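Local coordinates for uncharacterized protein (Pseudomonas protegens, PDB 4KT3) that acts as a type VI secretion effector of the peptidoglycan glycoside hydrolase kind, with a glucosaminidase-like, lysozyme-related domain, captured here bound to its immunity protein, at residues L81-F85 / S117-F121; T74-A78 / G96-P100. One frame throughout, in Å; residues are numbered along the deposited sequence.

Contact 1: residues L81-F85 / S117-F121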
ATOM      1  N   LEU A  81     -11.129  -5.000  10.035  1.00 14.20           N
ATOM      2  CA  LEU A  81     -11.459  -4.039  11.104  1.00 11.85           C
ATOM      3  C   LEU A  81     -12.122  -2.762  10.590  1.00 12.62           C
ATOM      4  O   LEU A  81     -12.442  -1.860  11.375  1.00 12.80           O
ATOM      5  CB  LEU A  81     -10.209  -3.666  11.907  1.00 14.40           C
ATOM      6  CG  LEU A  81      -9.316  -4.820  12.367  1.00 18.60           C
ATOM      7  CD1 LEU A  81      -8.151  -4.286  13.195  1.00 16.09           C
ATOM      8  CD2 LEU A  81     -10.091  -5.870  13.148  1.00 20.44           C
ATOM      9  N   ASN A  82     -12.345  -2.694   9.283  1.00 13.73           N
ATOM     10  CA  ASN A  82     -12.904  -1.505   8.635  1.00 11.96           C
ATOM     11  C   ASN A  82     -12.115  -0.245   8.946  1.00 10.84           C
ATOM     12  O   ASN A  82     -12.664   0.850   8.937  1.00 12.42           O
ATOM     13  CB  ASN A  82     -14.374  -1.296   9.011  1.00 12.56           C
ATOM     14  CG  ASN A  82     -15.250  -2.433   8.576  1.00 16.93           C
ATOM     15  OD1 ASN A  82     -15.155  -2.913   7.450  1.00 24.71           O
ATOM     16  ND2 ASN A  82     -16.126  -2.871   9.461  1.00 18.92           N
ATOM     17  N   ASN A  83     -10.824  -0.395   9.225  1.00 12.21           N
ATOM     18  CA  ASN A  83     -10.013   0.756   9.597  1.00 11.48           C
ATOM     19  C   ASN A  83      -9.173   1.150   8.397  1.00 11.58           C
ATOM     20  O   ASN A  83      -8.031   0.694   8.251  1.00 12.46           O
ATOM     21  CB  ASN A  83      -9.160   0.416  10.817  1.00 12.18           C
ATOM     22  CG  ASN A  83      -8.328   1.588  11.320  1.00 10.59           C
ATOM     23  OD1 ASN A  83      -8.237   2.647  10.693  1.00 11.72           O
ATOM     24  ND2 ASN A  83      -7.677   1.381  12.466  1.00 12.92           N
ATOM     25  N   TYR A  84      -9.755   1.988   7.540  1.00 10.75           N
ATOM     26  CA  TYR A  84      -9.132   2.334   6.256  1.00 11.69           C
ATOM     27  C   TYR A  84      -8.116   3.470   6.371  1.00 11.23           C
ATOM     28  O   TYR A  84      -7.520   3.863   5.377  1.00 10.08           O
ATOM     29  CB  TYR A  84     -10.195   2.630   5.195  1.00 11.23           C
ATOM     30  CG  TYR A  84     -10.914   1.407   4.704  1.00 11.16           C
ATOM     31  CD1 TYR A  84     -11.945   0.841   5.439  1.00 11.52           C
ATOM     32  CD2 TYR A  84     -10.576   0.818   3.494  1.00 10.14           C
ATOM     33  CE1 TYR A  84     -12.610  -0.292   4.988  1.00 12.67           C
ATOM     34  CE2 TYR A  84     -11.230  -0.303   3.044  1.00 10.90           C
ATOM     35  CZ  TYR A  84     -12.242  -0.858   3.797  1.00 12.16           C
ATOM     36  OH  TYR A  84     -12.893  -1.992   3.344  1.00 16.55           O
ATOM     37  N   PHE A  85      -7.891   3.966   7.586  1.00 11.25           N
ATOM     38  CA  PHE A  85      -6.899   5.020   7.814  1.00  9.59           C
ATOM     39  C   PHE A  85      -5.826   4.560   8.789  1.00 11.83           C
ATOM     40  O   PHE A  85      -5.007   5.362   9.257  1.00 13.86           O
ATOM     41  CB  PHE A  85      -7.617   6.305   8.269  1.00 11.86           C
ATOM     42  CG  PHE A  85      -8.444   6.908   7.171  1.00 10.71           C
ATOM     43  CD1 PHE A  85      -9.718   6.428   6.907  1.00 11.18           C
ATOM     44  CD2 PHE A  85      -7.922   7.896   6.347  1.00 11.76           C
ATOM     45  CE1 PHE A  85     -10.452   6.919   5.860  1.00 12.74           C
ATOM     46  CE2 PHE A  85      -8.674   8.406   5.299  1.00 11.64           C
ATOM     47  CZ  PHE A  85      -9.939   7.910   5.059  1.00 12.34           C
ATOM     48  N   SER A 117     -14.510   5.037   9.813  1.00 10.32           N
ATOM     49  CA  SER A 117     -13.065   5.223   9.944  1.00 10.93           C
ATOM     50  C   SER A 117     -12.657   6.591   9.389  1.00 10.62           C
ATOM     51  O   SER A 117     -11.749   7.243   9.948  1.00 11.20           O
ATOM     52  CB  SER A 117     -12.259   4.057   9.327  1.00 10.48           C
ATOM     53  OG  SER A 117     -12.160   4.102   7.910  1.00 11.60           O
ATOM     54  N   ALA A 118     -13.336   7.027   8.322  1.00  9.29           N
ATOM     55  CA  ALA A 118     -13.065   8.331   7.722  1.00 10.20           C
ATOM     56  C   ALA A 118     -13.519   9.453   8.664  1.00 10.58           C
ATOM     57  O   ALA A 118     -12.837  10.474   8.810  1.00 12.26           O
ATOM     58  CB  ALA A 118     -13.752   8.455   6.356  1.00 11.26           C
ATOM     59  N   GLN A 119     -14.680   9.275   9.287  1.00  9.89           N
ATOM     60  CA  GLN A 119     -15.175  10.240  10.267  1.00 11.10           C
ATOM     61  C   GLN A 119     -14.246  10.321  11.492  1.00 10.69           C
ATOM     62  O   GLN A 119     -14.089  11.383  12.106  1.00 13.36           O
ATOM     63  CB  GLN A 119     -16.613   9.871  10.673  1.00 12.89           C
ATOM     64  CG  GLN A 119     -17.613  10.035   9.526  1.00 16.84           C
ATOM     65  CD  GLN A 119     -18.999   9.534   9.846  1.00 25.01           C
ATOM     66  OE1 GLN A 119     -19.196   8.645  10.662  1.00 26.88           O
ATOM     67  NE2 GLN A 119     -19.982  10.124   9.186  1.00 32.69           N
ATOM     68  N   SER A 120     -13.635   9.193  11.835  1.00 10.25           N
ATOM     69  CA  SER A 120     -12.690   9.143  12.938  1.00 12.09           C
ATOM     70  C   SER A 120     -11.457   9.970  12.597  1.00  9.56           C
ATOM     71  O   SER A 120     -10.996  10.802  13.410  1.00 11.74           O
ATOM     72  CB  SER A 120     -12.301   7.699  13.212  1.00  9.82           C
ATOM     73  OG  SER A 120     -11.468   7.614  14.352  1.00 10.66           O
ATOM     74  N   PHE A 121     -10.915   9.738  11.406  1.00 10.12           N
ATOM     75  CA  PHE A 121      -9.811  10.547  10.895  1.00 11.83           C
ATOM     76  C   PHE A 121     -10.164  12.037  10.947  1.00 11.16           C
ATOM     77  O   PHE A 121      -9.381  12.856  11.438  1.00 12.92           O
ATOM     78  CB  PHE A 121      -9.449  10.153   9.456  1.00 11.65           C
ATOM     79  CG  PHE A 121      -8.504  11.113   8.814  1.00 10.83           C
ATOM     80  CD1 PHE A 121      -7.150  11.065   9.097  1.00 11.32           C
ATOM     81  CD2 PHE A 121      -8.972  12.113   7.997  1.00 12.31           C
ATOM     82  CE1 PHE A 121      -6.281  11.986   8.556  1.00 12.36           C
ATOM     83  CE2 PHE A 121      -8.108  13.035   7.454  1.00 13.15           C
ATOM     84  CZ  PHE A 121      -6.761  12.969   7.728  1.00 11.76           C
TER
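Phe85 packs against helix 114-129 and meets three of its residues in turn. Its CG is anti to the carbonyl carbon, which carries the ring in among Ser117, Ala118 and Phe121. Beginning at the root, the CB bond points at the helix, and CG of Phe85 sits 4.1 Å from CB of Phe121. That methylene lies above one face of the Phe85 ring, displaced toward its rim. On one flank the ring edge at CD1 faces OG of Ser117, which lies close to the ring plane; on the other, CD2 approaches CG of Phe121. Further out, CE1 reaches Ala118, 3.5 Å from its CA and 3.7 Å from its CB, and CZ stays near the same methyl. The two phenyl rings have planes only 19° apart, but with centroids separated by 5.3 Å they are slid so far that they scarcely overlap.

The polar part belongs to Ser117. Its OG, placed between the backbone N and the carbonyl carbon (chi1 78°), accepts the backbone N-H of Tyr84 at 3.2 Å, with an N-H...O angle of 154°. The same hydroxyl is hydrogen-bonded to Phe114 O, one turn back in the helix, while Ser117 CB rests 3.3 Å from Asn82 O. Asn83 is hydrogen-bonded through OD1 to Met87 N and through ND2 to Ala109 O, the latter on strand 108-110. Leu62 and Ala66 of helix 59-70 also pack on Phe85, so the ring joins that helix to helix 114-129 in the interior of this lysozyme-clan domain. The chemistry is thus divided: one buried serine hydroxyl satisfies a loop amide and ties it to the helix backbone, while aromatic and methyl packing does the rest.

Contact 2: residues T74-A78 / G96-P100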
ATOM      1  N   THR A  74      -6.911  -3.655   0.358  1.00  9.94           N
ATOM      2  CA  THR A  74      -6.481  -5.052   0.441  1.00 10.48           C
ATOM      3  C   THR A  74      -5.829  -5.449   1.764  1.00  9.75           C
ATOM      4  O   THR A  74      -5.662  -6.639   2.035  1.00 11.01           O
ATOM      5  CB  THR A  74      -5.565  -5.445  -0.734  1.00 10.04           C
ATOM      6  OG1 THR A  74      -4.297  -4.769  -0.657  1.00 11.21           O
ATOM      7  CG2 THR A  74      -6.242  -5.137  -2.061  1.00 11.05           C
ATOM      8  N   GLY A  75      -5.458  -4.470   2.591  1.00 10.04           N
ATOM      9  CA  GLY A  75      -4.842  -4.780   3.867  1.00 10.34           C
ATOM     10  C   GLY A  75      -5.824  -5.366   4.863  1.00 10.66           C
ATOM     11  O   GLY A  75      -7.019  -5.070   4.803  1.00 11.23           O
ATOM     12  N   ARG A  76      -5.312  -6.165   5.795  1.00 13.96           N
ATOM     13  CA  ARG A  76      -6.140  -6.830   6.789  1.00 15.67           C
ATOM     14  C   ARG A  76      -6.872  -5.864   7.726  1.00 13.63           C
ATOM     15  O   ARG A  76      -8.030  -6.075   8.064  1.00 16.16           O
ATOM     16  CB  ARG A  76      -5.279  -7.781   7.624  1.00 18.19           C
ATOM     17  CG  ARG A  76      -6.084  -8.678   8.531  1.00 23.24           C
ATOM     18  CD  ARG A  76      -5.189  -9.404   9.521  1.00 22.50           C
ATOM     19  NE  ARG A  76      -4.635  -8.502  10.529  1.00 27.89           N
ATOM     20  CZ  ARG A  76      -5.296  -8.064  11.601  1.00 27.92           C
ATOM     21  NH1 ARG A  76      -6.558  -8.424  11.815  1.00 28.56           N
ATOM     22  NH2 ARG A  76      -4.700  -7.249  12.464  1.00 32.78           N
ATOM     23  N   ILE A  77      -6.193  -4.816   8.165  1.00 13.76           N
ATOM     24  CA  ILE A  77      -6.811  -3.868   9.086  1.00 14.30           C
ATOM     25  C   ILE A  77      -8.051  -3.234   8.443  1.00 12.70           C
ATOM     26  O   ILE A  77      -9.062  -2.983   9.101  1.00 12.80           O
ATOM     27  CB  ILE A  77      -5.755  -2.815   9.551  1.00 14.78           C
ATOM     28  CG1 ILE A  77      -4.760  -3.496  10.505  1.00 17.94           C
ATOM     29  CG2 ILE A  77      -6.410  -1.612  10.193  1.00 19.43           C
ATOM     30  CD1 ILE A  77      -3.457  -2.730  10.675  1.00 20.39           C
ATOM     31  N   ALA A  78      -7.985  -2.999   7.143  1.00 10.69           N
ATOM     32  CA  ALA A  78      -9.132  -2.462   6.429  1.00 12.36           C
ATOM     33  C   ALA A  78     -10.198  -3.535   6.245  1.00 11.24           C
ATOM     34  O   ALA A  78     -11.377  -3.321   6.573  1.00 12.38           O
ATOM     35  CB  ALA A  78      -8.697  -1.900   5.105  1.00 12.83           C
ATOM     36  N   GLY A  96     -13.845  -1.063  18.975  1.00 15.69           N
ATOM     37  CA  GLY A  96     -12.914  -1.982  19.605  1.00 18.22           C
ATOM     38  C   GLY A  96     -11.495  -1.651  19.180  1.00 15.65           C
ATOM     39  O   GLY A  96     -11.271  -0.663  18.477  1.00 15.35           O
ATOM     40  N   ALA A  97     -10.547  -2.490  19.592  1.00 18.84           N
ATOM     41  CA  ALA A  97      -9.129  -2.294  19.286  1.00 17.18           C
ATOM     42  C   ALA A  97      -8.407  -3.635  19.305  1.00 20.58           C
ATOM     43  O   ALA A  97      -8.798  -4.544  20.038  1.00 21.93           O
ATOM     44  CB  ALA A  97      -8.495  -1.354  20.307  1.00 17.99           C
ATOM     45  N   GLU A  98      -7.335  -3.731  18.521  1.00 23.59           N
ATOM     46  CA  GLU A  98      -6.581  -4.967  18.371  1.00 26.89           C
ATOM     47  C   GLU A  98      -5.124  -4.657  18.012  1.00 29.98           C
ATOM     48  O   GLU A  98      -4.848  -3.707  17.284  1.00 28.15           O
ATOM     49  CB  GLU A  98      -7.259  -5.752  17.262  1.00 32.26           C
ATOM     50  CG  GLU A  98      -6.604  -7.007  16.830  1.00 40.74           C
ATOM     51  CD  GLU A  98      -7.308  -7.562  15.618  1.00 40.97           C
ATOM     52  OE1 GLU A  98      -6.687  -7.572  14.543  1.00 32.30           O
ATOM     53  OE2 GLU A  98      -8.493  -7.948  15.737  1.00 41.89           O
ATOM     54  N   ALA A  99      -4.182  -5.448  18.510  1.00 34.01           N
ATOM     55  CA  ALA A  99      -2.790  -5.271  18.113  1.00 40.02           C
ATOM     56  C   ALA A  99      -2.628  -5.777  16.677  1.00 46.04           C
ATOM     57  O   ALA A  99      -3.216  -6.796  16.317  1.00 45.90           O
ATOM     58  CB  ALA A  99      -1.862  -6.025  19.064  1.00 39.43           C
ATOM     59  N   PRO A 100      -1.858  -5.058  15.840  1.00 46.87           N
ATOM     60  CA  PRO A 100      -1.588  -5.608  14.506  1.00 54.42           C
ATOM     61  C   PRO A 100      -0.370  -6.523  14.515  1.00 55.42           C
ATOM     62  O   PRO A 100       0.436  -6.402  15.438  1.00 57.31           O
ATOM     63  CB  PRO A 100      -1.313  -4.361  13.668  1.00 54.53           C
ATOM     64  CG  PRO A 100      -0.696  -3.397  14.630  1.00 53.29           C
ATOM     65  CD  PRO A 100      -1.250  -3.725  16.012  1.00 50.23           C
TER
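OE1 of Glu98 is gripped by both terminal nitrogens of Arg76, NH1 and NH2, each at 2.9 Å. This salt bridge fastens the start of the short helix 76-81 to the antiparallel two-stranded hairpin 96-98/108-110. The guanidinium meets the acid end-on but gives both N-H groups to a single oxygen, so the pair is forked rather than the two-oxygen bidentate kind. NH1 uses the syn lone pair of OE1, and NH2 comes nearly along the C-O axis; because both N-H groups converge on one oxygen, each bond is bent, to about 140°. The two flat groups are almost coplanar, their planes 19° apart.

Arg76 and Glu98 approach from opposite directions. The glutamate runs extended, with CG anti to the backbone N, whereas the arginine chain kinks at chi3 (70°) to swing its guanidinium toward the strand. NH1 also forms a salt bridge with Glu80, one turn along the helix. With two acids as partners, the positive charge of Arg76 is probably well stabilised, while Lys110 gives OE2 of Glu98 a long, weak ion pair.

Gly75, just before Arg76, is the N-cap of the helix. The region also faces the immunity partner: Asp49 of the putative lipoprotein chain packs on Arg76, and Asn70 of that chain on Pro100. Val108 of the neighbouring strand touches both Ile77 and Pro100, beside the salt bridge. There, CD1 at the end of Ile77 rests 4.0 Å from CB of the Pro100 ring.

In the fold
Contact 1 is buried, about 8 Å from the chain centre to its own centre, whereas contact 2 lies at the surface, about 14 Å out, where the immunity protein comes near. Their centres are only about 10 Å apart, and their segments alternate along the chain. Helix 76-81 connects them: 74-78 carries its beginning and 81-85 its end and the loop beyond, with Asn83 N probably hydrogen-bonded to Ile77 O at 3.1 Å. Chemistry follows depth. The interior contact with helix 114-129 combines aromatic packing with one serine bond, while the outer contact with strand 96-98 depends on paired charges and a little apolar packing.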